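Local coordinates for Alpha/beta hydrolase family protein (Bacillus anthracis, PDB 3OOS) that is probably a hydrolase of the alpha/beta fold family, its natural substrate not established, at residues L116-V121 and P223-C228; A124-E129 and S240-N245. One frame throughout, in Å; residues are numbered along the deposited sequence. Where two conformers were deposited one is given.

Interaction 1: L116-V121 and P223-C228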
loop_
_atom_site.group_PDB
_atom_site.type_symbol
_atom_site.label_atom_id
_atom_site.label_comp_id
_atom_site.label_asym_id
_atom_site.label_seq_id
_atom_site.Cartn_x
_atom_site.Cartn_y
_atom_site.Cartn_z
ATOM N N LEU A 116 -12.322 -12.486 0.500
ATOM C CA LEU A 116 -11.313 -12.068 1.477
ATOM C C LEU A 116 -11.544 -12.635 2.871
ATOM O O LEU A 116 -12.663 -12.608 3.385
ATOM C CB LEU A 116 -11.233 -10.537 1.552
ATOM C CG LEU A 116 -10.861 -9.777 0.273
ATOM C CD1 LEU A 116 -11.039 -8.282 0.485
ATOM C CD2 LEU A 116 -9.433 -10.092 -0.183
ATOM N N THR A 117 -10.474 -13.149 3.475
ATOM C CA THR A 117 -10.509 -13.608 4.866
ATOM C C THR A 117 -10.425 -12.422 5.824
ATOM O O THR A 117 -10.912 -12.491 6.960
ATOM C CB THR A 117 -9.343 -14.565 5.178
ATOM O OG1 THR A 117 -8.103 -13.925 4.853
ATOM C CG2 THR A 117 -9.463 -15.857 4.377
ATOM N N LYS A 118 -9.797 -11.345 5.353
ATOM C CA LYS A 118 -9.547 -10.135 6.134
ATOM C C LYS A 118 -8.896 -9.076 5.251
ATOM O O LYS A 118 -8.360 -9.392 4.185
ATOM C CB LYS A 118 -8.602 -10.432 7.310
ATOM C CG LYS A 118 -7.157 -10.767 6.895
ATOM C CD LYS A 118 -6.381 -11.448 8.011
ATOM C CE LYS A 118 -6.712 -12.933 8.088
ATOM N NZ LYS A 118 -6.159 -13.586 9.305
ATOM N N ILE A 119 -8.938 -7.827 5.709
ATOM C CA ILE A 119 -8.075 -6.782 5.157
ATOM C C ILE A 119 -7.211 -6.174 6.256
ATOM O O ILE A 119 -7.635 -6.074 7.417
ATOM C CB ILE A 119 -8.850 -5.667 4.397
ATOM C CG1 ILE A 119 -9.965 -5.069 5.267
ATOM C CG2 ILE A 119 -9.374 -6.203 3.060
ATOM C CD1 ILE A 119 -10.677 -3.866 4.647
ATOM N N ILE A 120 -5.985 -5.820 5.885
ATOM C CA ILE A 120 -5.091 -5.041 6.734
ATOM C C ILE A 120 -4.860 -3.734 5.990
ATOM O O ILE A 120 -4.483 -3.742 4.817
ATOM C CB ILE A 120 -3.763 -5.781 7.025
ATOM C CG1 ILE A 120 -3.993 -6.914 8.031
ATOM C CG2 ILE A 120 -2.715 -4.830 7.602
ATOM C CD1 ILE A 120 -4.120 -8.271 7.432
ATOM N N VAL A 121 -5.119 -2.619 6.669
ATOM C CA VAL A 121 -5.170 -1.309 6.021
ATOM C C VAL A 121 -4.352 -0.294 6.810
ATOM O O VAL A 121 -4.742 0.115 7.904
ATOM C CB VAL A 121 -6.635 -0.800 5.896
ATOM C CG1 VAL A 121 -6.692 0.495 5.088
ATOM C CG2 VAL A 121 -7.541 -1.864 5.265
ATOM N N PRO A 223 -13.268 -9.258 8.811
ATOM C CA PRO A 223 -12.317 -8.699 9.773
ATOM C C PRO A 223 -11.415 -7.674 9.095
ATOM O O PRO A 223 -10.873 -7.934 8.019
ATOM C CB PRO A 223 -11.506 -9.919 10.211
ATOM C CG PRO A 223 -12.448 -11.054 10.061
ATOM C CD PRO A 223 -13.246 -10.735 8.831
ATOM N N SER A 224 -11.291 -6.508 9.716
ATOM C CA SER A 224 -10.545 -5.404 9.135
ATOM C C SER A 224 -9.593 -4.834 10.167
ATOM O O SER A 224 -10.018 -4.320 11.202
ATOM C CB SER A 224 -11.510 -4.332 8.627
ATOM O OG SER A 224 -12.374 -4.891 7.652
ATOM N N PHE A 225 -8.299 -4.942 9.886
ATOM C CA PHE A 225 -7.277 -4.522 10.833
ATOM C C PHE A 225 -6.632 -3.236 10.340
ATOM O O PHE A 225 -5.802 -3.250 9.429
ATOM C CB PHE A 225 -6.256 -5.649 11.048
ATOM C CG PHE A 225 -6.874 -6.934 11.536
ATOM C CD1 PHE A 225 -7.064 -7.160 12.897
ATOM C CD2 PHE A 225 -7.277 -7.916 10.633
ATOM C CE1 PHE A 225 -7.649 -8.348 13.352
ATOM C CE2 PHE A 225 -7.857 -9.106 11.077
ATOM C CZ PHE A 225 -8.044 -9.321 12.438
ATOM N N ILE A 226 -7.058 -2.127 10.937
ATOM C CA ILE A 226 -6.631 -0.792 10.522
ATOM C C ILE A 226 -5.495 -0.333 11.427
ATOM O O ILE A 226 -5.527 -0.568 12.628
ATOM C CB ILE A 226 -7.810 0.232 10.603
ATOM C CG1 ILE A 226 -9.138 -0.376 10.105
ATOM C CG2 ILE A 226 -7.470 1.537 9.880
ATOM C CD1 ILE A 226 -9.105 -0.982 8.689
ATOM N N TYR A 227 -4.479 0.306 10.855
ATOM C CA TYR A 227 -3.387 0.854 11.662
ATOM C C TYR A 227 -2.859 2.133 11.026
ATOM O O TYR A 227 -3.068 2.376 9.835
ATOM C CB TYR A 227 -2.248 -0.172 11.853
ATOM C CG TYR A 227 -1.391 -0.351 10.617
ATOM C CD1 TYR A 227 -0.328 0.516 10.352
ATOM C CD2 TYR A 227 -1.653 -1.374 9.704
ATOM C CE1 TYR A 227 0.449 0.372 9.212
ATOM C CE2 TYR A 227 -0.874 -1.532 8.562
ATOM C CZ TYR A 227 0.173 -0.653 8.323
ATOM O OH TYR A 227 0.941 -0.787 7.189
ATOM N N CYS A 228 -2.161 2.937 11.821
ATOM C CA CYS A 228 -1.565 4.172 11.332
ATOM C C CYS A 228 -0.546 4.687 12.331
ATOM O O CYS A 228 -0.715 4.523 13.542
ATOM C CB CYS A 228 -2.646 5.237 11.118
ATOM S SG CYS A 228 -2.127 6.684 10.163
#
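Ile-119, Ile-120 and Val-121 pair with Ser-224, Phe-225 and Ile-226 as neighbouring parallel strands inside the central sheet of the alpha/beta hydrolase fold. The axes of strands 118-121 and 224-228 lie 4.7 Å apart and only 5° from parallel. Four backbone hydrogen bonds join them: Ile-119 gives its N to Pro-223 O and takes Phe-225 N on its O, and Val-121 in turn gives its N to Phe-225 O and takes Tyr-227 N on its O. The bond from Phe-225 N to Ile-119 O, 2.8 Å, is almost straight, with 176° at the hydrogen.

On the sheet face that carries Val-121 and Ile-226, these two side chains run alongside each other in the same direction, with Ile-226 CD1 3.7 Å from Val-121 CB. Ile-119 CG1 sits between its backbone N and carbonyl carbon (chi1 53°), which places it 3.4 Å from Ser-224 OG, a hydroxyl that bonds back to Ile-222 O. On the face of Ile-120 and Phe-225, Ile-120 CG1 approaches Phe-225 CB, while its other branch, CG2, meets the Tyr-227 ring from its rim, close to the ring plane, 3.9 Å from CE2. The Phe-225 ring has its own edge turned to Lys-118 CB.

Lys-118 NZ reaches on to Thr-277 O and Tyr-50 OH, and Tyr-227 OH bonds His-98 ND1, next to the probable nucleophile elbow at Ser-99. Strand 93-98 flanks the pair beyond 116-122 and strand 250-255 beyond 224-229; helices 100-112 and 237-246 cover the face of Val-121 and Ile-226.

Interaction 2: A124-E129 and S240-N245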
loop_
_atom_site.group_PDB
_atom_site.type_symbol
_atom_site.label_atom_id
_atom_site.label_comp_id
_atom_site.label_asym_id
_atom_site.label_seq_id
_atom_site.Cartn_x
_atom_site.Cartn_y
_atom_site.Cartn_z
ATOM N N ALA A 124 -4.138 4.888 5.530
ATOM C CA ALA A 124 -4.988 5.160 4.375
ATOM C C ALA A 124 -6.128 6.122 4.697
ATOM O O ALA A 124 -6.144 6.767 5.750
ATOM C CB ALA A 124 -5.520 3.850 3.785
ATOM N N ALA A 125 -7.068 6.230 3.766
ATOM C CA ALA A 125 -8.238 7.079 3.938
ATOM C C ALA A 125 -9.377 6.466 3.149
ATOM O O ALA A 125 -9.144 5.764 2.164
ATOM C CB ALA A 125 -7.950 8.492 3.456
ATOM N N ALA A 126 -10.603 6.732 3.588
ATOM C CA ALA A 126 -11.803 6.201 2.938
ATOM C C ALA A 126 -12.301 7.093 1.794
ATOM O O ALA A 126 -13.248 6.734 1.088
ATOM C CB ALA A 126 -12.908 5.984 3.972
ATOM N N SER A 127 -11.677 8.257 1.622
ATOM C CA SER A 127 -12.008 9.153 0.512
ATOM C C SER A 127 -10.838 10.069 0.180
ATOM O O SER A 127 -9.822 10.075 0.877
ATOM C CB SER A 127 -13.242 10.000 0.840
ATOM O OG SER A 127 -12.885 11.110 1.646
ATOM N N LYS A 128 -11.002 10.848 -0.886
ATOM C CA LYS A 128 -10.004 11.823 -1.322
ATOM C C LYS A 128 -9.819 12.992 -0.342
ATOM O O LYS A 128 -8.910 13.808 -0.521
ATOM C CB LYS A 128 -10.379 12.359 -2.709
ATOM C CG LYS A 128 -11.660 13.183 -2.757
ATOM C CD LYS A 128 -11.873 13.766 -4.147
ATOM C CE LYS A 128 -13.134 14.611 -4.210
ATOM N NZ LYS A 128 -13.362 15.136 -5.588
ATOM N N GLU A 129 -10.667 13.050 0.689
ATOM C CA GLU A 129 -10.665 14.199 1.592
ATOM C C GLU A 129 -9.391 14.328 2.443
ATOM O O GLU A 129 -9.140 15.390 3.017
ATOM C CB GLU A 129 -11.949 14.255 2.430
ATOM C CG GLU A 129 -13.191 14.510 1.576
ATOM C CD GLU A 129 -14.414 14.900 2.384
ATOM O OE1 GLU A 129 -15.481 15.107 1.770
ATOM O OE2 GLU A 129 -14.314 15.002 3.624
ATOM N N SER A 240 -7.582 7.115 9.444
ATOM C CA SER A 240 -7.602 5.718 9.879
ATOM C C SER A 240 -8.673 5.514 10.946
ATOM O O SER A 240 -9.334 4.475 10.974
ATOM C CB SER A 240 -6.231 5.269 10.382
ATOM O OG SER A 240 -5.325 5.094 9.296
ATOM N N CYS A 241 -8.856 6.515 11.810
ATOM C CA CYS A 241 -9.941 6.476 12.794
ATOM C C CYS A 241 -11.296 6.364 12.101
ATOM O O CYS A 241 -12.153 5.575 12.518
ATOM C CB CYS A 241 -9.916 7.708 13.693
ATOM S SG CYS A 241 -8.504 7.761 14.787
ATOM N N GLU A 242 -11.476 7.143 11.032
ATOM C CA GLU A 242 -12.718 7.107 10.269
ATOM C C GLU A 242 -12.962 5.726 9.666
ATOM O O GLU A 242 -14.055 5.177 9.798
ATOM C CB GLU A 242 -12.729 8.169 9.165
ATOM C CG GLU A 242 -13.969 8.085 8.277
ATOM C CD GLU A 242 -14.052 9.190 7.248
ATOM O OE1 GLU A 242 -13.073 9.396 6.505
ATOM O OE2 GLU A 242 -15.113 9.845 7.177
ATOM N N ILE A 243 -11.944 5.173 9.006
ATOM C CA ILE A 243 -12.049 3.834 8.420
ATOM C C ILE A 243 -12.486 2.800 9.461
ATOM O O ILE A 243 -13.434 2.043 9.232
ATOM C CB ILE A 243 -10.722 3.385 7.760
ATOM C CG1 ILE A 243 -10.420 4.231 6.518
ATOM C CG2 ILE A 243 -10.785 1.907 7.384
ATOM C CD1 ILE A 243 -8.966 4.140 6.048
ATOM N N ALA A 244 -11.798 2.778 10.601
ATOM C CA ALA A 244 -12.085 1.803 11.652
ATOM C C ALA A 244 -13.473 1.978 12.263
ATOM O O ALA A 244 -14.101 0.997 12.668
ATOM C CB ALA A 244 -11.016 1.851 12.728
ATOM N N ASN A 245 -13.955 3.218 12.323
ATOM C CA ASN A 245 -15.308 3.478 12.811
ATOM C C ASN A 245 -16.391 3.005 11.836
ATOM O O ASN A 245 -17.405 2.430 12.250
ATOM C CB ASN A 245 -15.504 4.960 13.134
ATOM C CG ASN A 245 -16.929 5.277 13.543
ATOM O OD1 ASN A 245 -17.356 4.960 14.658
ATOM N ND2 ASN A 245 -17.682 5.886 12.634
HETATM O O HOH W 1 -5.524 3.047 7.418
HETATM O O HOH W 2 -4.545 7.233 7.956
HETATM O O HOH W 3 -10.832 7.935 6.040
HETATM O O HOH W 4 -12.795 10.952 4.309
#
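Ile-243, on helix 237-246, puts its CD1 against the backbone of the loop at Ala-124 and Ala-125, 3.6 Å from Ala-125 N. Its CG1, anti to the carbonyl carbon (chi1 -68°), packs 4.0 Å from Ala-126 CB, and CD1 also comes near Ala-124 CB. One branched side chain thus meets the methyl groups of Ala-124 and Ala-126, whereas the methyl of Ala-125 points away.

No direct hydrogen bond crosses this contact; four waters bridge it instead. Ser-240 OG holds two of them. One lies 2.8 Å from OG and accepts from Ala-124 N, and the other bonds Ala-124 O, so both backbone polar groups of Ala-124 are linked to one hydroxyl. At the other end, Glu-242 OE1 accepts from two waters, each 2.7 Å away. The first takes the N-H of Ala-126, also at 2.7 Å, and the second bonds Ser-127 OG. CG anti to the backbone N (chi1 175°) and CD anti to CA (chi2 175°) keep the Glu-242 chain extended, and OE1 ends at the two waters.

Ser-127 OG also accepts from Glu-129 N, 3.1 Å away, closing an ST turn that, with the water, holds this oxygen in place. Further out, backbone hydrogen bonds tie Ala-126 to Val-213 and Lys-128 to Tyr-211, while Arg-214 of helix 214-217 packs on Ala-126, Ser-127 and Glu-242. The contact therefore joins the loop after strand 116-122 to helix 237-246 through an apolar centre, and the backbone groups of Ala-124 and Ala-126 and the hydroxyl of Ser-127 reach segment 240-245 only through water.

In the fold
Both contacts are buried, but they belong to different layers of the fold. Interaction 1 is internal to the sheet and is held by direct strand-to-strand backbone bonds; interaction 2 lies where a loop meets a helix, and its polar links pass through water around a single isoleucine. They involve consecutive elements: strand 116-122 leads into loop 124-129, and strand 224-229 is followed by helix 237-246, so the same two parts of the chain meet twice. The two touch directly, as Ile-226 CD1 packs 3.6 Å from Ile-243 CG2 and Cys-228 CB lies against Ser-240 OG, connecting sheet to helix. Each has some more exposed edge, at Pro-223 and at Glu-242.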